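Local atomic coordinates of anaerobically-induced outer membrane porin OprE (Pseudomonas aeruginosa, PDB entry 4FRX), a protein that probably forms a beta-barrel channel in the outer membrane and lets small solutes pass, as porins of the OprD family do. Residues A[211-216]-A[223-228]; A[245-250]-A[280-285]. All coordinates share one frame; numbering follows the deposited sequence.

Interactions 1 and 2 belong to four neighbouring strands of the porin barrel wall. Interaction 1 pairs strands 208-217 and 221-234. Interaction 2 pairs strands 237-250 and 280-292. Their centres are about 10 Å apart, and strand 221-234 of interaction 1 lies beside strand 237-250 of interaction 2. Backbone bonding joins the two, with H224 O 2.8 Å from D247 N. On one face of the wall Q223 NE2 lies 2.9 Å from S248 OG, and F225 CD1 meets F246 CZ at 3.3 Å. Bound C8E molecules touch Q211, Y212 and L226 to L228 in interaction 1, and one lies about 4 Å from the side chain of A245 in interaction 2.

Interaction 1: residues A[211-216]-A[223-228]; sequences QYYYGN and QHFLGL. With C8E ((hydroxyethyloxy)tri(ethyloxy)octane), chain F; C8E ((hydroxyethyloxy)tri(ethyloxy)octane), chain C.
Y212 OH and H224 ND1 form the side-chain hydrogen bond of this contact, at 2.7 Å. ND1 lies in the plane of the Y212 ring, at its edge. Y212 CG is anti to the backbone N (chi1 165°), and this turns the ring along the strand, past F225 O, to H224. The two side chains lie side by side and point the same way.

Six backbone hydrogen bonds join the strands. They come in reciprocal pairs, Q211 with G227, Y213 with F225 and G215 with Q223. The shortest runs from Q223 N to G215 O at 2.7 Å. Between these pairs, the CA atoms of Y212 and Y214 make CA-H...O contacts to F225 O and Q223 O. Those of L226 and H224 do the same to Q211 O and Y213 O.

Packing differs on the two faces. With Y212 and H224 lie Y214 and L226. Y214 CD1 sits over one face of the imidazole, 3.4 Å from H224 CE1 and offset toward the rim. L226 CD2 touches Y212 CD1 at 3.8 Å, near the plane of the phenol ring. The C8E of chain F passes L226 CB, and its C5 is 3.4 Å from G227 O. The C8E of chain C reaches Q211 N through C13.

The other face holds Q211, Y213, Q223 and F225. Q211 OE1 meets the F225 ring edge, 3.6 Å from CE2, with the amide plane 83° from the ring. Y213 CD1 packs on F225 CD2 at 4.0 Å. D201 receives hydrogen bonds from Q211 NE2 and Y213 OH.

The pairing is an antiparallel beta hairpin of an outer membrane porin barrel, with a cluster of Y212, Y214 and H224 on one face.

Interaction 2: residues A[245-250]-A[280-285]; sequences AFDSSS and DNRAFS
F246 and A283 form a reciprocal backbone pair, and S248 and N281 form the next. F246 N donates to A283 O at 2.9 Å, and A283 N returns a bond to F246 O. S248 N reaches N281 O at 2.8 Å, and N281 N returns a bond to S248 O. R282 CA contacts F246 O between the two pairs, and A245 CA contacts A283 O beyond the first.

One water adds to the polar contacts. It donates to N281 O at 2.9 Å and weakly to F246 O, and it is hydrogen-bonded to S248 OG at 2.7 Å. S248 OG also receives a bond from Q223 NE2 of the next strand.

Apolar contacts are few. F246 CB meets A283 CB at 4.1 Å. F246 CG is anti to its carbonyl carbon (chi1 -76°), and the ring leads away from A283 toward F225 and F310. On the other face, A245 CB lies at the edge of the F284 ring in one of two modelled conformers, so this contact is doubtful.

R282 is also modelled in two conformers. In one of them D247 OD1 lies 3.5 Å from R282 CG and 5.2 Å from NE. The relation of the two charges is therefore doubtful. The chemistry implies a seam held mainly by backbone hydrogen bonds, with a water bridging the two strands.

Interaction 1: residues A[211-216]-A[223-228]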
loop_
_atom_site.group_PDB
_atom_site.type_symbol
_atom_site.label_atom_id
_atom_site.label_comp_id
_atom_site.label_asym_id
_atom_site.label_seq_id
_atom_site.Cartn_x
_atom_site.Cartn_y
_atom_site.Cartn_z
ATOM N N GLN A 211 -10.688 -14.133 -4.991
ATOM C CA GLN A 211 -9.293 -13.824 -5.236
ATOM C C GLN A 211 -8.421 -14.886 -4.600
ATOM O O GLN A 211 -8.746 -15.403 -3.536
ATOM C CB GLN A 211 -8.945 -12.512 -4.571
ATOM C CG GLN A 211 -9.530 -11.262 -5.201
ATOM C CD GLN A 211 -9.113 -10.036 -4.425
ATOM O OE1 GLN A 211 -9.384 -9.933 -3.226
ATOM N NE2 GLN A 211 -8.419 -9.114 -5.089
ATOM N N TYR A 212 -7.322 -15.216 -5.264
ATOM C CA TYR A 212 -6.266 -15.998 -4.659
ATOM C C TYR A 212 -4.982 -15.352 -5.099
ATOM O O TYR A 212 -4.794 -15.121 -6.298
ATOM C CB TYR A 212 -6.249 -17.461 -5.130
ATOM C CG TYR A 212 -4.929 -18.098 -4.756
ATOM C CD1 TYR A 212 -4.688 -18.501 -3.451
ATOM C CD2 TYR A 212 -3.891 -18.221 -5.682
ATOM C CE1 TYR A 212 -3.475 -19.036 -3.082
ATOM C CE2 TYR A 212 -2.664 -18.761 -5.318
ATOM C CZ TYR A 212 -2.467 -19.170 -4.022
ATOM O OH TYR A 212 -1.256 -19.701 -3.645
ATOM N N TYR A 213 -4.092 -15.084 -4.144
ATOM C CA TYR A 213 -2.760 -14.578 -4.446
ATOM C C TYR A 213 -1.670 -15.291 -3.649
ATOM O O TYR A 213 -1.908 -15.797 -2.550
ATOM C CB TYR A 213 -2.672 -13.060 -4.216
ATOM C CG TYR A 213 -3.396 -12.254 -5.296
ATOM C CD1 TYR A 213 -4.764 -12.006 -5.212
ATOM C CD2 TYR A 213 -2.709 -11.738 -6.391
ATOM C CE1 TYR A 213 -5.443 -11.290 -6.213
ATOM C CE2 TYR A 213 -3.381 -10.996 -7.384
ATOM C CZ TYR A 213 -4.747 -10.785 -7.283
ATOM O OH TYR A 213 -5.436 -10.062 -8.259
ATOM N N TYR A 214 -0.472 -15.292 -4.216
ATOM C CA TYR A 214 0.680 -15.926 -3.625
ATOM C C TYR A 214 1.830 -14.948 -3.670
ATOM O O TYR A 214 2.053 -14.294 -4.683
ATOM C CB TYR A 214 1.040 -17.188 -4.406
ATOM C CG TYR A 214 2.324 -17.853 -3.961
ATOM C CD1 TYR A 214 2.392 -18.545 -2.760
ATOM C CD2 TYR A 214 3.462 -17.787 -4.747
ATOM C CE1 TYR A 214 3.576 -19.158 -2.353
ATOM C CE2 TYR A 214 4.633 -18.393 -4.362
ATOM C CZ TYR A 214 4.689 -19.081 -3.169
ATOM O OH TYR A 214 5.871 -19.683 -2.796
ATOM N N GLY A 215 2.547 -14.835 -2.560
ATOM C CA GLY A 215 3.735 -14.010 -2.505
ATOM C C GLY A 215 4.882 -14.729 -1.822
ATOM O O GLY A 215 4.670 -15.433 -0.836
ATOM N N ASN A 216 6.091 -14.551 -2.345
ATOM C CA ASN A 216 7.273 -15.220 -1.811
ATOM C C ASN A 216 8.504 -14.310 -1.807
ATOM O O ASN A 216 9.135 -14.127 -2.836
ATOM C CB ASN A 216 7.555 -16.487 -2.641
ATOM C CG ASN A 216 8.842 -17.196 -2.241
ATOM O OD1 ASN A 216 9.479 -17.840 -3.075
ATOM N ND2 ASN A 216 9.227 -17.089 -0.971
ATOM N N GLN A 223 3.577 -16.573 1.296
ATOM C CA GLN A 223 2.320 -16.060 1.775
ATOM C C GLN A 223 1.231 -16.389 0.786
ATOM O O GLN A 223 1.385 -16.124 -0.400
ATOM C CB GLN A 223 2.437 -14.557 1.948
ATOM C CG GLN A 223 1.160 -13.863 2.362
ATOM C CD GLN A 223 1.436 -12.425 2.710
ATOM O OE1 GLN A 223 1.403 -11.544 1.851
ATOM N NE2 GLN A 223 1.746 -12.184 3.967
ATOM N N HIS A 224 0.165 -17.016 1.275
ATOM C CA HIS A 224 -1.034 -17.265 0.480
ATOM C C HIS A 224 -2.173 -16.387 0.977
ATOM O O HIS A 224 -2.290 -16.141 2.175
ATOM C CB HIS A 224 -1.458 -18.722 0.601
ATOM C CG HIS A 224 -0.425 -19.689 0.131
ATOM N ND1 HIS A 224 -0.419 -20.201 -1.147
ATOM C CD2 HIS A 224 0.629 -20.253 0.768
ATOM C CE1 HIS A 224 0.601 -21.031 -1.281
ATOM N NE2 HIS A 224 1.251 -21.084 -0.134
ATOM N N PHE A 225 -3.007 -15.920 0.050
ATOM C CA PHE A 225 -4.139 -15.068 0.365
ATOM C C PHE A 225 -5.375 -15.585 -0.367
ATOM O O PHE A 225 -5.301 -15.900 -1.548
ATOM C CB PHE A 225 -3.856 -13.651 -0.132
ATOM C CG PHE A 225 -5.061 -12.751 -0.153
ATOM C CD1 PHE A 225 -5.502 -12.136 1.005
ATOM C CD2 PHE A 225 -5.741 -12.487 -1.345
ATOM C CE1 PHE A 225 -6.602 -11.278 0.988
ATOM C CE2 PHE A 225 -6.844 -11.647 -1.369
ATOM C CZ PHE A 225 -7.274 -11.029 -0.199
ATOM N N LEU A 226 -6.500 -15.651 0.332
ATOM C CA LEU A 226 -7.809 -15.839 -0.287
ATOM C C LEU A 226 -8.663 -14.625 0.059
ATOM O O LEU A 226 -8.532 -14.065 1.152
ATOM C CB LEU A 226 -8.485 -17.117 0.228
ATOM C CG LEU A 226 -7.810 -18.428 -0.184
ATOM C CD1 LEU A 226 -8.332 -19.595 0.666
ATOM C CD2 LEU A 226 -7.989 -18.703 -1.673
ATOM N N GLY A 227 -9.526 -14.213 -0.870
ATOM C CA GLY A 227 -10.368 -13.054 -0.657
ATOM C C GLY A 227 -11.749 -13.223 -1.281
ATOM O O GLY A 227 -11.932 -13.967 -2.237
ATOM N N LEU A 228 -12.726 -12.507 -0.745
ATOM C CA LEU A 228 -14.052 -12.507 -1.333
ATOM C C LEU A 228 -14.594 -11.112 -1.160
ATOM O O LEU A 228 -14.423 -10.513 -0.107
ATOM C CB LEU A 228 -14.937 -13.539 -0.621
ATOM C CG LEU A 228 -16.452 -13.615 -0.838
ATOM C CD1 LEU A 228 -16.912 -15.036 -0.562
ATOM C CD2 LEU A 228 -17.222 -12.647 0.050
HETATM C C3 C8E F . -11.805 -18.779 -3.196
HETATM C C4 C8E F . -12.789 -18.185 -2.183
HETATM C C5 C8E F . -12.101 -17.248 -1.196
HETATM C C6 C8E F . -12.509 -17.497 0.252
HETATM C C7 C8E F . -13.027 -16.237 0.942
HETATM C C8 C8E F . -11.972 -15.552 1.810
HETATM O O9 C8E F . -12.160 -15.874 3.176
HETATM O O18 C8E F . -11.249 -22.955 8.406
HETATM C C19 C8E F . -11.323 -23.751 9.563
HETATM C C20 C8E F . -11.032 -22.761 10.662
HETATM O O21 C8E F . -12.153 -22.728 11.502
HETATM C C1 C8E C . -16.980 -21.223 -16.938
HETATM C C2 C8E C . -15.576 -21.661 -16.539
HETATM C C3 C8E C . -14.885 -20.628 -15.655
HETATM C C4 C8E C . -15.014 -20.991 -14.182
HETATM C C5 C8E C . -13.705 -21.517 -13.607
HETATM C C6 C8E C . -13.846 -21.730 -12.106
HETATM C C7 C8E C . -12.710 -21.046 -11.360
HETATM C C8 C8E C . -13.187 -20.498 -10.023
HETATM O O9 C8E C . -12.077 -20.372 -9.163
HETATM C C10 C8E C . -11.572 -19.057 -9.080
HETATM C C11 C8E C . -10.624 -18.977 -7.889
HETATM O O12 C8E C . -9.964 -17.732 -7.887
HETATM C C13 C8E C . -10.147 -17.046 -6.671
#

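Interaction 2: residues A[245-250]-A[280-285]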
loop_
_atom_site.group_PDB
_atom_site.type_symbol
_atom_site.label_atom_id
_atom_site.label_comp_id
_atom_site.label_asym_id
_atom_site.label_seq_id
_atom_site.Cartn_x
_atom_site.Cartn_y
_atom_site.Cartn_z
ATOM N N ALA A 245 -8.138 -13.832 4.109
ATOM C CA ALA A 245 -7.451 -14.875 4.845
ATOM C C ALA A 245 -6.033 -14.924 4.293
ATOM O O ALA A 245 -5.864 -15.077 3.089
ATOM C CB ALA A 245 -8.143 -16.201 4.606
ATOM N N PHE A 246 -5.029 -14.776 5.156
ATOM C CA PHE A 246 -3.621 -14.879 4.753
ATOM C C PHE A 246 -2.958 -15.997 5.547
ATOM O O PHE A 246 -3.147 -16.089 6.753
ATOM C CB PHE A 246 -2.840 -13.609 5.108
ATOM C CG PHE A 246 -3.074 -12.422 4.203
ATOM C CD1 PHE A 246 -2.281 -12.219 3.077
ATOM C CD2 PHE A 246 -3.997 -11.447 4.544
ATOM C CE1 PHE A 246 -2.450 -11.089 2.272
ATOM C CE2 PHE A 246 -4.174 -10.321 3.743
ATOM C CZ PHE A 246 -3.386 -10.141 2.608
ATOM N N ASP A 247 -2.156 -16.836 4.901
ATOM C CA ASP A 247 -1.301 -17.745 5.659
ATOM C C ASP A 247 0.134 -17.403 5.287
ATOM O O ASP A 247 0.499 -17.478 4.119
ATOM C CB ASP A 247 -1.567 -19.194 5.290
ATOM C CG ASP A 247 -0.700 -20.154 6.077
ATOM O OD1 ASP A 247 -1.044 -20.429 7.236
ATOM O OD2 ASP A 247 0.337 -20.605 5.547
ATOM N N SER A 248 0.945 -17.034 6.274
ATOM C CA SER A 248 2.333 -16.659 6.012
ATOM C C SER A 248 3.267 -17.597 6.773
ATOM O O SER A 248 3.109 -17.804 7.981
ATOM C CB SER A 248 2.599 -15.239 6.470
ATOM O OG SER A 248 1.713 -14.303 5.880
ATOM N N SER A 249 4.240 -18.162 6.074
ATOM C CA SER A 249 5.177 -19.078 6.716
ATOM C C SER A 249 6.586 -18.808 6.236
ATOM O O SER A 249 6.779 -18.042 5.290
ATOM C CB SER A 249 4.786 -20.529 6.425
ATOM O OG SER A 249 4.757 -20.775 5.033
ATOM N N SER A 250 7.567 -19.438 6.878
ATOM C CA SER A 250 8.964 -19.170 6.570
ATOM C C SER A 250 9.424 -19.752 5.238
ATOM O O SER A 250 8.883 -20.748 4.759
ATOM C CB SER A 250 9.857 -19.693 7.685
ATOM O OG SER A 250 9.702 -21.095 7.843
ATOM N N ASP A 280 5.520 -16.753 10.862
ATOM C CA ASP A 280 4.529 -17.679 11.395
ATOM C C ASP A 280 3.308 -16.841 11.752
ATOM O O ASP A 280 3.119 -16.470 12.903
ATOM C CB ASP A 280 5.072 -18.374 12.658
ATOM C CG ASP A 280 4.017 -19.204 13.392
ATOM O OD1 ASP A 280 3.223 -19.884 12.719
ATOM O OD2 ASP A 280 3.990 -19.175 14.648
ATOM N N ASN A 281 2.475 -16.539 10.756
ATOM C CA ASN A 281 1.316 -15.684 10.961
ATOM C C ASN A 281 0.112 -16.125 10.118
ATOM O O ASN A 281 0.240 -16.445 8.934
ATOM C CB ASN A 281 1.678 -14.221 10.646
ATOM C CG ASN A 281 0.529 -13.249 10.910
ATOM O OD1 ASN A 281 0.447 -12.644 11.974
ATOM N ND2 ASN A 281 -0.348 -13.087 9.934
ATOM N N ARG A 282 -1.041 -16.192 10.766
ATOM C CA ARG A 282 -2.307 -16.411 10.086
ATOM C C ARG A 282 -3.206 -15.215 10.384
ATOM O O ARG A 282 -3.396 -14.854 11.535
ATOM C CB ARG A 282 -2.955 -17.729 10.546
ATOM C CG ARG A 282 -2.137 -18.973 10.193
ATOM C CD ARG A 282 -2.768 -20.266 10.707
ATOM N NE ARG A 282 -2.792 -20.367 12.167
ATOM C CZ ARG A 282 -3.862 -20.099 12.914
ATOM N NH1 ARG A 282 -4.995 -19.712 12.344
ATOM N NH2 ARG A 282 -3.800 -20.218 14.228
ATOM N N ALA A 283 -3.733 -14.577 9.336
ATOM C CA ALA A 283 -4.567 -13.386 9.506
ATOM C C ALA A 283 -5.934 -13.669 8.878
ATOM O O ALA A 283 -6.001 -14.255 7.813
ATOM C CB ALA A 283 -3.932 -12.224 8.806
ATOM N N PHE A 284 -7.016 -13.286 9.537
ATOM C CA PHE A 284 -8.360 -13.473 8.990
ATOM C C PHE A 284 -9.178 -12.226 9.285
ATOM O O PHE A 284 -9.127 -11.716 10.391
ATOM C CB PHE A 284 -9.055 -14.689 9.620
ATOM C CG PHE A 284 -10.495 -14.846 9.195
ATOM C CD1 PHE A 284 -10.811 -15.385 7.955
ATOM C CD2 PHE A 284 -11.530 -14.444 10.026
ATOM C CE1 PHE A 284 -12.132 -15.526 7.553
ATOM C CE2 PHE A 284 -12.853 -14.579 9.628
ATOM C CZ PHE A 284 -13.151 -15.123 8.391
ATOM N N SER A 285 -9.928 -11.732 8.310
ATOM C CA SER A 285 -10.750 -10.565 8.587
ATOM C C SER A 285 -12.070 -10.583 7.835
ATOM O O SER A 285 -12.182 -11.201 6.777
ATOM C CB SER A 285 -10.000 -9.285 8.263
ATOM O OG SER A 285 -9.822 -9.168 6.866
HETATM O O HOH W 1 -0.543 -14.124 7.434
#